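Local structure of glucose-inhibited division protein A-related protein, probable oxidoreductase (Thermus thermophilus, 2CUL) at residues T90-L94 / D148-L153; A182-W188 / A203-R209. The protein binds flavin-adenine dinucleotide through a Rossmann-type fold and is probably an oxidoreductase related to glucose-inhibited division protein A. All coordinates share one frame; numbering follows the deposited sequence.

Contact 1 (T90-L94 / D148-L153); sequences TATGL and DLLEDL. With FAD (flavin-adenine dinucleotide), chain B.
L94 hands its backbone N-H to the carboxylate of D152, and this bond ties strand to helix: N to OD2 is 2.9 Å and nearly straight at 166°, although the donor comes in from above the carboxylate plane. With CG anti to the backbone N (chi1 -164°), D152 reaches across G93, whose CA is 3.3 Å from OD2; a CB on this residue would press against that oxygen. The other oxygen, OD1, is claimed by a salt bridge to R105, so both carboxylate oxygens are engaged. With an alanine here in place of D152, the N-H of L94 would probably lose its acceptor and R105 the charge it pairs with in this carboxylate. The tight, buried part continues inward, where CD1 of L94 meets CD2 of L153 at 3.8 Å, the two side chains crossing at about a right angle, and L149 points CD1 at G93. The partly exposed side is built of T92 and D148, which run alongside each other, CB of T92 3.5 Å from CB of D148. Nearer the cofactor a water bridges A91 O to L149 N, accepting from the amide at the first turn of the helix. A91 O also takes N6A of FAD at 2.9 Å, while A91 N donates to N1A and CD2 of L149 brushes N6A. Reading the adenine edge with one residue's N-H and C=O is typical of backbone recognition in FAD-binding Rossmann folds.

Contact 2 (A182-W188 / A203-R209); sequences AFHPEEW and AVGLCVR. With FAD (flavin-adenine dinucleotide), chain B.
Two direct hydrogen bonds join F183 and W188 to the loop 203-209. F183 N donates to C207 O at 2.8 Å, and W188 NE1 reaches A203 O at 2.9 Å with a bent N-H angle of 141°, the donor standing above the carbonyl plane. A water adds a third link, donating to both F183 O and V208 O. Within the loop, G205 O accepts from the amides of V208 and R209 and holds the turn closed.

Apolar contact centres on V208, wedged between the two aromatic residues. Its CB sits 4.1 Å from the centroid of the five-membered ring of W188, almost on the ring normal, a CH-pi contact; CG2 rests over the same face, and CG1 goes to CD2 of F183 at 3.8 Å. A chi1 of -169° turns the W188 indole away from its own backbone N and lays it across V208. C207 adds a sulfur-aromatic contact at the edge of the F183 ring, SG lying 5.3 Å from the centroid.

Among charged groups, the R209 guanidinium turns one face to the edge of the indole, W188 CH2 to R209 NH2 3.7 Å, their planes 80° apart; salt bridges to E219 and E190 hold it.

Toward the cofactor, L206 N donates to O2P of FAD. F183 ends strand 176-183 and also packs on L195 and L119, while W188 lies against E219 and R222 of helix 213-230.

Overall arrangement
Contact 1 holds the adenine end of FAD and contact 2 its pyrophosphate; their centres are 16 Å apart, and each hydrogen-bonds a different part of the same cofactor. They also touch directly: CD1 of L153 packs on CZ of F183 at 3.6 Å, joining the helix 148-155 to the end of strand 176-183. In sequence they follow one another, 90-94/148-153 closing before 182-188/203-209 opens. The strands 84-97 and 201-203 belong to the same mixed sheet, with 29-33, 6-9 and 116-119 between them. F13 and S14, within what looks like a Rossmann-type GxGxxG turn, together with R140 and Y213, also hydrogen-bond to FAD.

Contact 1 (T90-L94 / D148-L153)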
loop_
_atom_site.group_PDB
_atom_site.type_symbol
_atom_site.label_atom_id
_atom_site.label_comp_id
_atom_site.label_asym_id
_atom_site.label_seq_id
_atom_site.Cartn_x
_atom_site.Cartn_y
_atom_site.Cartn_z
ATOM N N THR A 90 0.691 9.089 -9.021
ATOM C CA THR A 90 -0.577 8.369 -8.970
ATOM C C THR A 90 -0.557 7.231 -9.983
ATOM O O THR A 90 -0.638 7.469 -11.187
ATOM C CB THR A 90 -1.754 9.299 -9.297
ATOM O OG1 THR A 90 -1.717 10.437 -8.427
ATOM C CG2 THR A 90 -3.074 8.567 -9.105
ATOM N N ALA A 91 -0.438 5.996 -9.502
ATOM C CA ALA A 91 -0.409 4.847 -10.397
ATOM C C ALA A 91 -1.752 4.719 -11.100
ATOM O O ALA A 91 -2.806 4.738 -10.465
ATOM C CB ALA A 91 -0.095 3.570 -9.620
ATOM N N THR A 92 -1.707 4.579 -12.420
ATOM C CA THR A 92 -2.927 4.476 -13.210
ATOM C C THR A 92 -3.029 3.171 -13.988
ATOM O O THR A 92 -4.062 2.881 -14.591
ATOM C CB THR A 92 -3.023 5.640 -14.214
ATOM O OG1 THR A 92 -1.835 5.676 -15.014
ATOM C CG2 THR A 92 -3.190 6.966 -13.486
ATOM N N GLY A 93 -1.959 2.388 -13.984
ATOM C CA GLY A 93 -1.979 1.130 -14.706
ATOM C C GLY A 93 -0.665 0.388 -14.597
ATOM O O GLY A 93 0.320 0.919 -14.089
ATOM N N LEU A 94 -0.646 -0.850 -15.073
ATOM C CA LEU A 94 0.562 -1.659 -15.011
ATOM C C LEU A 94 1.398 -1.550 -16.279
ATOM O O LEU A 94 0.864 -1.614 -17.390
ATOM C CB LEU A 94 0.196 -3.132 -14.786
ATOM C CG LEU A 94 -0.663 -3.471 -13.562
ATOM C CD1 LEU A 94 -0.823 -4.983 -13.467
ATOM C CD2 LEU A 94 -0.008 -2.927 -12.297
ATOM N N ASP A 148 -8.445 5.015 -12.306
ATOM C CA ASP A 148 -7.590 4.400 -13.315
ATOM C C ASP A 148 -6.984 3.032 -13.031
ATOM O O ASP A 148 -7.087 2.131 -13.861
ATOM C CB ASP A 148 -6.471 5.367 -13.678
ATOM C CG ASP A 148 -6.989 6.745 -14.008
ATOM O OD1 ASP A 148 -7.011 7.102 -15.205
ATOM O OD2 ASP A 148 -7.384 7.463 -13.071
ATOM N N LEU A 149 -6.344 2.867 -11.877
ATOM C CA LEU A 149 -5.707 1.589 -11.579
ATOM C C LEU A 149 -6.695 0.429 -11.560
ATOM O O LEU A 149 -6.431 -0.617 -12.148
ATOM C CB LEU A 149 -4.942 1.662 -10.256
ATOM C CG LEU A 149 -4.146 0.412 -9.870
ATOM C CD1 LEU A 149 -3.166 0.030 -10.979
ATOM C CD2 LEU A 149 -3.399 0.680 -8.567
ATOM N N LEU A 150 -7.829 0.601 -10.889
ATOM C CA LEU A 150 -8.821 -0.468 -10.851
ATOM C C LEU A 150 -9.298 -0.795 -12.263
ATOM O O LEU A 150 -9.454 -1.964 -12.622
ATOM C CB LEU A 150 -10.026 -0.069 -9.995
ATOM C CG LEU A 150 -11.195 -1.065 -10.057
ATOM C CD1 LEU A 150 -10.747 -2.421 -9.528
ATOM C CD2 LEU A 150 -12.368 -0.534 -9.246
ATOM N N GLU A 151 -9.536 0.242 -13.061
ATOM C CA GLU A 151 -9.995 0.047 -14.431
ATOM C C GLU A 151 -8.973 -0.760 -15.221
ATOM O O GLU A 151 -9.336 -1.671 -15.967
ATOM C CB GLU A 151 -10.234 1.399 -15.112
ATOM C CG GLU A 151 -10.690 1.310 -16.567
ATOM C CD GLU A 151 -11.900 0.411 -16.754
ATOM O OE1 GLU A 151 -12.890 0.167 -15.957
ATOM O OE2 GLU A 151 -12.086 0.226 -18.035
ATOM N N ASP A 152 -7.694 -0.437 -15.052
ATOM C CA ASP A 152 -6.653 -1.155 -15.776
ATOM C C ASP A 152 -6.587 -2.611 -15.326
ATOM O O ASP A 152 -6.517 -3.517 -16.154
ATOM C CB ASP A 152 -5.288 -0.494 -15.569
ATOM C CG ASP A 152 -4.267 -0.952 -16.593
ATOM O OD1 ASP A 152 -4.511 -0.738 -17.798
ATOM O OD2 ASP A 152 -3.228 -1.529 -16.202
ATOM N N LEU A 153 -6.610 -2.833 -14.015
ATOM C CA LEU A 153 -6.561 -4.191 -13.487
ATOM C C LEU A 153 -7.769 -4.990 -13.977
ATOM O O LEU A 153 -7.643 -6.159 -14.342
ATOM C CB LEU A 153 -6.524 -4.164 -11.955
ATOM C CG LEU A 153 -5.260 -3.553 -11.340
ATOM C CD1 LEU A 153 -5.468 -3.341 -9.848
ATOM C CD2 LEU A 153 -4.068 -4.459 -11.595
HETATM P PA FAD B . -3.404 2.095 3.467
HETATM O O1A FAD B . -4.736 2.672 3.224
HETATM O O2A FAD B . -2.754 2.280 4.790
HETATM O O5B FAD B . -2.385 2.638 2.367
HETATM C C5B FAD B . -2.733 2.593 0.982
HETATM C C4B FAD B . -1.872 3.651 0.302
HETATM O O4B FAD B . -1.939 3.403 -1.103
HETATM C C3B FAD B . -2.353 5.100 0.513
HETATM O O3B FAD B . -1.306 5.952 0.926
HETATM C C2B FAD B . -2.931 5.463 -0.823
HETATM O O2B FAD B . -3.000 6.840 -1.112
HETATM C C1B FAD B . -2.041 4.656 -1.764
HETATM N N9A FAD B . -2.601 4.413 -3.091
HETATM C C8A FAD B . -3.777 3.766 -3.391
HETATM N N7A FAD B . -4.000 3.707 -4.699
HETATM C C5A FAD B . -2.914 4.346 -5.264
HETATM C C6A FAD B . -2.567 4.610 -6.611
HETATM N N6A FAD B . -3.304 4.244 -7.645
HETATM N N1A FAD B . -1.381 5.288 -6.842
HETATM C C2A FAD B . -0.593 5.680 -5.784
HETATM N N3A FAD B . -0.874 5.456 -4.473
HETATM C C4A FAD B . -2.042 4.789 -4.269
HETATM N N1 FAD B . -7.487 -0.960 11.165
HETATM C C2 FAD B . -7.169 -0.630 12.462
HETATM O O2 FAD B . -6.301 -1.218 13.062
HETATM N N3 FAD B . -7.876 0.413 13.081
HETATM C C4 FAD B . -8.881 1.136 12.476
HETATM O O4 FAD B . -9.469 2.054 13.087
HETATM C C4X FAD B . -9.209 0.795 11.147
HETATM N N5 FAD B . -10.216 1.474 10.475
HETATM C C5X FAD B . -10.543 1.144 9.173
HETATM C C6 FAD B . -11.559 1.841 8.520
HETATM C C7 FAD B . -11.932 1.555 7.193
HETATM C C7M FAD B . -13.037 2.353 6.547
HETATM C C8 FAD B . -11.230 0.504 6.501
HETATM C C8M FAD B . -11.559 0.140 5.078
HETATM C C9 FAD B . -10.200 -0.218 7.152
HETATM C C9A FAD B . -9.832 0.079 8.491
HETATM N N10 FAD B . -8.790 -0.626 9.191
HETATM C C10 FAD B . -8.482 -0.270 10.516
HETATM C "C1'" FAD B . -8.017 -1.763 8.547
HETATM C "C2'" FAD B . -6.558 -1.518 8.098
HETATM O "O2'" FAD B . -5.720 -1.514 9.222
HETATM C "C3'" FAD B . -6.383 -0.191 7.331
HETATM O "O3'" FAD B . -7.212 -0.152 6.171
HETATM C "C4'" FAD B . -4.938 0.035 6.842
HETATM O "O4'" FAD B . -4.752 1.382 6.412
HETATM C "C5'" FAD B . -4.638 -0.951 5.696
HETATM O "O5'" FAD B . -3.278 -0.785 5.263
HETATM P P FAD B . -2.865 -0.757 3.733
HETATM O O1P FAD B . -1.399 -0.622 3.752
HETATM O O2P FAD B . -3.418 -1.950 3.006
HETATM O O3P FAD B . -3.552 0.525 3.131
HETATM O O HOH W 1 -5.598 5.140 -10.383
#

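Contact 2 (A182-W188 / A203-R209)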
loop_
_atom_site.group_PDB
_atom_site.type_symbol
_atom_site.label_atom_id
_atom_site.label_comp_id
_atom_site.label_asym_id
_atom_site.label_seq_id
_atom_site.Cartn_x
_atom_site.Cartn_y
_atom_site.Cartn_z
ATOM N N ALA A 182 -11.063 -5.804 -3.104
ATOM C CA ALA A 182 -9.804 -6.472 -2.807
ATOM C C ALA A 182 -9.628 -7.552 -3.863
ATOM O O ALA A 182 -10.613 -8.083 -4.382
ATOM C CB ALA A 182 -9.851 -7.106 -1.424
ATOM N N PHE A 183 -8.381 -7.861 -4.201
ATOM C CA PHE A 183 -8.114 -8.909 -5.177
ATOM C C PHE A 183 -8.745 -10.201 -4.679
ATOM O O PHE A 183 -8.655 -10.533 -3.495
ATOM C CB PHE A 183 -6.609 -9.128 -5.333
ATOM C CG PHE A 183 -5.919 -8.072 -6.140
ATOM C CD1 PHE A 183 -6.023 -8.065 -7.526
ATOM C CD2 PHE A 183 -5.155 -7.086 -5.518
ATOM C CE1 PHE A 183 -5.376 -7.094 -8.287
ATOM C CE2 PHE A 183 -4.505 -6.110 -6.268
ATOM C CZ PHE A 183 -4.614 -6.113 -7.655
ATOM N N HIS A 184 -9.385 -10.931 -5.583
ATOM C CA HIS A 184 -10.005 -12.199 -5.221
ATOM C C HIS A 184 -8.891 -13.111 -4.702
ATOM O O HIS A 184 -7.778 -13.114 -5.235
ATOM C CB HIS A 184 -10.671 -12.809 -6.457
ATOM C CG HIS A 184 -11.485 -14.030 -6.166
ATOM N ND1 HIS A 184 -10.920 -15.248 -5.858
ATOM C CD2 HIS A 184 -12.825 -14.215 -6.123
ATOM C CE1 HIS A 184 -11.877 -16.132 -5.637
ATOM N NE2 HIS A 184 -13.043 -15.530 -5.791
ATOM N N PRO A 185 -9.167 -13.893 -3.649
ATOM C CA PRO A 185 -8.151 -14.790 -3.092
ATOM C C PRO A 185 -7.428 -15.696 -4.093
ATOM O O PRO A 185 -6.242 -15.980 -3.927
ATOM C CB PRO A 185 -8.935 -15.586 -2.054
ATOM C CG PRO A 185 -9.913 -14.574 -1.555
ATOM C CD PRO A 185 -10.396 -13.927 -2.838
ATOM N N GLU A 186 -8.134 -16.153 -5.122
ATOM C CA GLU A 186 -7.531 -17.035 -6.121
ATOM C C GLU A 186 -6.431 -16.354 -6.931
ATOM O O GLU A 186 -5.605 -17.024 -7.543
ATOM C CB GLU A 186 -8.615 -17.579 -7.063
ATOM C CG GLU A 186 -8.110 -18.431 -8.228
ATOM C CD GLU A 186 -7.273 -19.624 -7.790
ATOM O OE1 GLU A 186 -7.660 -20.309 -6.821
ATOM O OE2 GLU A 186 -6.233 -19.883 -8.431
ATOM N N GLU A 187 -6.416 -15.024 -6.927
ATOM C CA GLU A 187 -5.405 -14.273 -7.667
ATOM C C GLU A 187 -4.088 -14.211 -6.908
ATOM O O GLU A 187 -3.026 -14.020 -7.496
ATOM C CB GLU A 187 -5.862 -12.826 -7.876
ATOM C CG GLU A 187 -7.160 -12.650 -8.625
ATOM C CD GLU A 187 -6.973 -12.689 -10.121
ATOM O OE1 GLU A 187 -5.851 -12.998 -10.585
ATOM O OE2 GLU A 187 -7.954 -12.416 -10.833
ATOM N N TRP A 188 -4.169 -14.390 -5.599
ATOM C CA TRP A 188 -3.017 -14.239 -4.724
ATOM C C TRP A 188 -2.437 -15.507 -4.099
ATOM O O TRP A 188 -3.171 -16.363 -3.616
ATOM C CB TRP A 188 -3.437 -13.259 -3.629
ATOM C CG TRP A 188 -2.367 -12.728 -2.748
ATOM C CD1 TRP A 188 -1.339 -11.903 -3.101
ATOM C CD2 TRP A 188 -2.287 -12.888 -1.330
ATOM N NE1 TRP A 188 -0.629 -11.528 -1.986
ATOM C CE2 TRP A 188 -1.190 -12.119 -0.884
ATOM C CE3 TRP A 188 -3.041 -13.601 -0.389
ATOM C CZ2 TRP A 188 -0.825 -12.044 0.465
ATOM C CZ3 TRP A 188 -2.680 -13.526 0.956
ATOM C CH2 TRP A 188 -1.581 -12.751 1.366
ATOM N N ALA A 203 1.347 -8.364 -4.176
ATOM C CA ALA A 203 0.328 -7.548 -3.526
ATOM C C ALA A 203 0.375 -7.834 -2.030
ATOM O O ALA A 203 0.673 -8.956 -1.613
ATOM C CB ALA A 203 -1.044 -7.864 -4.084
ATOM N N VAL A 204 0.090 -6.818 -1.225
ATOM C CA VAL A 204 0.129 -6.974 0.225
ATOM C C VAL A 204 -0.848 -6.017 0.904
ATOM O O VAL A 204 -1.216 -4.992 0.336
ATOM C CB VAL A 204 1.567 -6.706 0.749
ATOM C CG1 VAL A 204 1.941 -5.244 0.539
ATOM C CG2 VAL A 204 1.680 -7.077 2.210
ATOM N N GLY A 205 -1.279 -6.372 2.111
ATOM C CA GLY A 205 -2.180 -5.506 2.846
ATOM C C GLY A 205 -3.652 -5.696 2.558
ATOM O O GLY A 205 -4.076 -6.730 2.041
ATOM N N LEU A 206 -4.426 -4.668 2.883
ATOM C CA LEU A 206 -5.870 -4.701 2.715
ATOM C C LEU A 206 -6.349 -4.964 1.290
ATOM O O LEU A 206 -7.441 -5.505 1.103
ATOM C CB LEU A 206 -6.483 -3.394 3.226
ATOM C CG LEU A 206 -7.902 -3.555 3.777
ATOM C CD1 LEU A 206 -7.828 -4.267 5.123
ATOM C CD2 LEU A 206 -8.573 -2.195 3.925
ATOM N N CYS A 207 -5.559 -4.595 0.284
ATOM C CA CYS A 207 -6.013 -4.834 -1.083
ATOM C C CYS A 207 -6.048 -6.325 -1.431
ATOM O O CYS A 207 -6.547 -6.698 -2.490
ATOM C CB CYS A 207 -5.178 -4.034 -2.108
ATOM S SG CYS A 207 -3.512 -4.620 -2.502
ATOM N N VAL A 208 -5.538 -7.176 -0.537
ATOM C CA VAL A 208 -5.581 -8.626 -0.769
ATOM C C VAL A 208 -6.184 -9.419 0.390
ATOM O O VAL A 208 -6.760 -10.486 0.180
ATOM C CB VAL A 208 -4.186 -9.229 -1.096
ATOM C CG1 VAL A 208 -3.769 -8.819 -2.490
ATOM C CG2 VAL A 208 -3.157 -8.789 -0.080
ATOM N N ARG A 209 -6.055 -8.911 1.612
ATOM C CA ARG A 209 -6.613 -9.608 2.768
ATOM C C ARG A 209 -6.935 -8.645 3.900
ATOM O O ARG A 209 -6.196 -7.691 4.145
ATOM C CB ARG A 209 -5.643 -10.685 3.263
ATOM C CG ARG A 209 -6.173 -11.486 4.442
ATOM C CD ARG A 209 -5.427 -12.800 4.607
ATOM N NE ARG A 209 -3.992 -12.606 4.792
ATOM C CZ ARG A 209 -3.113 -13.599 4.887
ATOM N NH1 ARG A 209 -3.522 -14.860 4.817
ATOM N NH2 ARG A 209 -1.827 -13.333 5.051
HETATM P PA FAD B . -3.404 2.095 3.467
HETATM O O1A FAD B . -4.736 2.672 3.224
HETATM O O2A FAD B . -2.754 2.280 4.790
HETATM O O5B FAD B . -2.385 2.638 2.367
HETATM C C5B FAD B . -2.733 2.593 0.982
HETATM C C4B FAD B . -1.872 3.651 0.302
HETATM O O4B FAD B . -1.939 3.403 -1.103
HETATM C C3B FAD B . -2.353 5.100 0.513
HETATM O O3B FAD B . -1.306 5.952 0.926
HETATM C C2B FAD B . -2.931 5.463 -0.823
HETATM O O2B FAD B . -3.000 6.840 -1.112
HETATM C C1B FAD B . -2.041 4.656 -1.764
HETATM N N9A FAD B . -2.601 4.413 -3.091
HETATM C C8A FAD B . -3.777 3.766 -3.391
HETATM N N7A FAD B . -4.000 3.707 -4.699
HETATM C C5A FAD B . -2.914 4.346 -5.264
HETATM C C6A FAD B . -2.567 4.610 -6.611
HETATM N N6A FAD B . -3.304 4.244 -7.645
HETATM N N1A FAD B . -1.381 5.288 -6.842
HETATM C C2A FAD B . -0.593 5.680 -5.784
HETATM N N3A FAD B . -0.874 5.456 -4.473
HETATM C C4A FAD B . -2.042 4.789 -4.269
HETATM N N1 FAD B . -7.487 -0.960 11.165
HETATM C C2 FAD B . -7.169 -0.630 12.462
HETATM O O2 FAD B . -6.301 -1.218 13.062
HETATM N N3 FAD B . -7.876 0.413 13.081
HETATM C C4 FAD B . -8.881 1.136 12.476
HETATM O O4 FAD B . -9.469 2.054 13.087
HETATM C C4X FAD B . -9.209 0.795 11.147
HETATM N N5 FAD B . -10.216 1.474 10.475
HETATM C C5X FAD B . -10.543 1.144 9.173
HETATM C C6 FAD B . -11.559 1.841 8.520
HETATM C C7 FAD B . -11.932 1.555 7.193
HETATM C C7M FAD B . -13.037 2.353 6.547
HETATM C C8 FAD B . -11.230 0.504 6.501
HETATM C C8M FAD B . -11.559 0.140 5.078
HETATM C C9 FAD B . -10.200 -0.218 7.152
HETATM C C9A FAD B . -9.832 0.079 8.491
HETATM N N10 FAD B . -8.790 -0.626 9.191
HETATM C C10 FAD B . -8.482 -0.270 10.516
HETATM C "C1'" FAD B . -8.017 -1.763 8.547
HETATM C "C2'" FAD B . -6.558 -1.518 8.098
HETATM O "O2'" FAD B . -5.720 -1.514 9.222
HETATM C "C3'" FAD B . -6.383 -0.191 7.331
HETATM O "O3'" FAD B . -7.212 -0.152 6.171
HETATM C "C4'" FAD B . -4.938 0.035 6.842
HETATM O "O4'" FAD B . -4.752 1.382 6.412
HETATM C "C5'" FAD B . -4.638 -0.951 5.696
HETATM O "O5'" FAD B . -3.278 -0.785 5.263
HETATM P P FAD B . -2.865 -0.757 3.733
HETATM O O1P FAD B . -1.399 -0.622 3.752
HETATM O O2P FAD B . -3.418 -1.950 3.006
HETATM O O3P FAD B . -3.552 0.525 3.131
HETATM O O HOH W 2 -9.325 -10.607 -0.772
#